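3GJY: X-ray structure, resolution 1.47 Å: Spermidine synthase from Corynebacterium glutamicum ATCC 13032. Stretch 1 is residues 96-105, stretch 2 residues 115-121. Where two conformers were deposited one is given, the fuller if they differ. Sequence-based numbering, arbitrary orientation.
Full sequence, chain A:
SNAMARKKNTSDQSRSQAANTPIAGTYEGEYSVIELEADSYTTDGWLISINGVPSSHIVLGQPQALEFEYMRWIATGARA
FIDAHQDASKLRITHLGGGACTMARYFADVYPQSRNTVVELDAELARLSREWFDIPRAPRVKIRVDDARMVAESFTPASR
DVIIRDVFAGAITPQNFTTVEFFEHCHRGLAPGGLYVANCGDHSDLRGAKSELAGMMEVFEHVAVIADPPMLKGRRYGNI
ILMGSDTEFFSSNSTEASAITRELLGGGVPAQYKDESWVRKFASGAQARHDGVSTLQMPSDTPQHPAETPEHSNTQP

Stretch 1, residues 96-105: LGGGACTMAR
Stretch 2 (115-121) RNTVVEL

Val-118 lies at the apolar centre of the contact. It sits in an extended strand (phi/psi -107/125) with chi1 in the t rotamer, and its CG2 packs 3.4 Å from CB of Ala-104 and 4.0 Å from SG of Cys-101, whose chi1 is m. Ala-104 belongs to a helix that begins at Thr-102 and continues beyond the stretch; its CB points toward the strand, and the short methyl lets the two backbones come close. Two residues earlier on the strand, CB of Asn-116 (chi1 m) lies 3.8 Å from CB of Ala-104, and the CA atoms of the two residues are 5.7 Å apart.

On another face of the strand, Leu-96 (m, t) and Val-119 (t) form a parallel bridge, with CA atoms 5.2 Å apart and side chains on the same side of the sheet. CD2 of Leu-96 meets CG2 of Val-119 at 4.1 Å, and both residues are buried.

The chain then leaves the sheet through three glycines. N of Gly-97 donates a hydrogen bond to O of Val-119 (3.0 Å, 147° at the hydrogen), the one direct hydrogen bond between the stretches. Gly-97 (80/165) and Gly-98 (154/106) adopt backbone angles at which a CB would jam against the preceding carbonyl oxygen, so glycine suits both positions. Gly-99 (-57/129) leads to Ala-100 (58/11) and Cys-101 (59/23), the helix N-cap residue. The turn is tied by Cys-101 N to Gly-98 O (3.0 Å) and Thr-102 N to Gly-99 O (3.1 Å); Arg-105 N to Cys-101 O (2.9 Å) starts the helical pattern.

At the polar edge, Glu-120 (t, p, chi3 40°) brings its carboxylate nearer the glycines. A water bridges the remaining gap, accepting from N of Gly-98 at 2.8 Å and donating to OE1 of Glu-120 at 2.6 Å.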

# COMPACT_ATOMS: atom_id res chain seq x y z
N LEU A 96 3.80 5.63 -0.06
CA LEU A 96 5.15 5.40 0.49
C LEU A 96 5.65 4.07 -0.10
O LEU A 96 5.25 2.97 0.35
CB LEU A 96 5.14 5.38 2.02
CG LEU A 96 4.68 6.68 2.68
CD1 LEU A 96 4.55 6.50 4.18
CD2 LEU A 96 5.54 7.91 2.31
N GLY A 97 6.44 4.17 -1.15
CA GLY A 97 6.71 2.99 -2.02
C GLY A 97 5.60 2.69 -3.00
O GLY A 97 4.45 3.12 -2.83
N GLY A 98 5.88 1.87 -3.98
CA GLY A 98 4.79 1.38 -4.82
C GLY A 98 5.31 1.01 -6.18
O GLY A 98 5.57 1.92 -6.97
N GLY A 99 5.41 -0.30 -6.44
CA GLY A 99 6.08 -0.78 -7.64
C GLY A 99 5.46 -0.22 -8.90
O GLY A 99 4.24 -0.28 -9.10
N ALA A 100 6.35 0.31 -9.73
CA ALA A 100 6.04 0.92 -10.98
C ALA A 100 5.08 2.11 -10.92
O ALA A 100 4.57 2.47 -11.97
CB ALA A 100 5.49 -0.17 -11.97
N CYS A 101 4.77 2.65 -9.73
CA CYS A 101 3.68 3.63 -9.59
C CYS A 101 2.30 3.13 -10.02
O CYS A 101 1.43 3.93 -10.35
CB CYS A 101 4.00 4.92 -10.36
SG CYS A 101 5.47 5.79 -9.79
N THR A 102 2.12 1.81 -10.03
CA THR A 102 0.88 1.24 -10.54
C THR A 102 -0.34 1.57 -9.68
O THR A 102 -1.42 1.87 -10.23
CB THR A 102 1.07 -0.25 -10.74
OG1 THR A 102 2.18 -0.43 -11.64
CG2 THR A 102 -0.24 -0.96 -11.23
N MSE A 103 -0.23 1.49 -8.35
CA MSE A 103 -1.34 1.87 -7.50
C MSE A 103 -1.71 3.37 -7.69
O MSE A 103 -2.88 3.74 -7.73
CB MSE A 103 -0.96 1.60 -6.03
CG MSE A 103 -2.11 1.46 -5.09
SE MSE A 103 -3.00 -0.33 -5.03
CE MSE A 103 -4.33 -0.08 -6.47
N ALA A 104 -0.69 4.23 -7.78
CA ALA A 104 -0.91 5.66 -8.03
C ALA A 104 -1.66 5.89 -9.35
O ALA A 104 -2.61 6.69 -9.44
CB ALA A 104 0.42 6.45 -7.99
N ARG A 105 -1.22 5.17 -10.38
CA ARG A 105 -1.84 5.20 -11.71
C ARG A 105 -3.31 4.76 -11.65
O ARG A 105 -4.20 5.33 -12.31
CB ARG A 105 -1.00 4.29 -12.62
CG ARG A 105 -1.55 4.02 -14.03
CD ARG A 105 -0.54 3.15 -14.75
NE ARG A 105 -0.96 2.68 -16.07
CZ ARG A 105 -1.40 1.46 -16.34
NH1 ARG A 105 -1.59 0.56 -15.37
NH2 ARG A 105 -1.62 1.14 -17.60
N ARG A 115 -4.63 13.89 -6.60
CA ARG A 115 -3.20 14.08 -6.71
C ARG A 115 -2.51 12.96 -5.97
O ARG A 115 -2.68 12.83 -4.75
CB ARG A 115 -2.80 15.40 -6.07
CG ARG A 115 -3.21 16.63 -6.91
CD ARG A 115 -2.62 17.93 -6.37
NE ARG A 115 -3.34 18.39 -5.20
CZ ARG A 115 -2.84 19.25 -4.29
NH1 ARG A 115 -1.57 19.69 -4.37
NH2 ARG A 115 -3.62 19.65 -3.27
N ASN A 116 -1.75 12.14 -6.70
CA ASN A 116 -1.04 10.98 -6.11
C ASN A 116 0.44 11.27 -6.10
O ASN A 116 1.01 11.56 -7.15
CB ASN A 116 -1.29 9.72 -6.95
CG ASN A 116 -2.74 9.26 -6.88
OD1 ASN A 116 -3.09 8.39 -6.05
ND2 ASN A 116 -3.60 9.89 -7.67
N THR A 117 1.05 11.25 -4.92
CA THR A 117 2.49 11.47 -4.81
C THR A 117 3.14 10.17 -4.39
O THR A 117 2.75 9.60 -3.37
CB THR A 117 2.79 12.57 -3.79
OG1 THR A 117 2.16 13.77 -4.23
CG2 THR A 117 4.27 12.80 -3.65
N VAL A 118 4.10 9.69 -5.17
CA VAL A 118 4.80 8.44 -4.89
C VAL A 118 6.20 8.79 -4.41
O VAL A 118 6.93 9.47 -5.12
CB VAL A 118 4.86 7.51 -6.15
CG1 VAL A 118 5.55 6.18 -5.79
CG2 VAL A 118 3.45 7.26 -6.72
N VAL A 119 6.57 8.29 -3.25
CA VAL A 119 7.92 8.45 -2.71
C VAL A 119 8.66 7.16 -3.00
O VAL A 119 8.34 6.08 -2.44
CB VAL A 119 7.94 8.74 -1.20
CG1 VAL A 119 9.40 8.94 -0.72
CG2 VAL A 119 7.04 9.94 -0.87
N GLU A 120 9.62 7.25 -3.92
CA GLU A 120 10.35 6.07 -4.42
C GLU A 120 11.83 6.24 -4.11
O GLU A 120 12.43 7.27 -4.47
CB GLU A 120 10.12 5.95 -5.94
CG GLU A 120 11.06 4.95 -6.63
CD GLU A 120 10.99 3.58 -5.97
OE1 GLU A 120 9.89 3.12 -5.59
OE2 GLU A 120 12.04 2.96 -5.83
N LEU A 121 12.45 5.20 -3.55
CA LEU A 121 13.87 5.20 -3.21
C LEU A 121 14.81 5.27 -4.43
O LEU A 121 15.86 5.94 -4.40
CB LEU A 121 14.14 3.92 -2.40
CG LEU A 121 15.57 3.70 -1.92
CD1 LEU A 121 15.98 4.76 -0.89
CD2 LEU A 121 15.73 2.26 -1.41
O HOH W 1 8.60 1.20 -4.48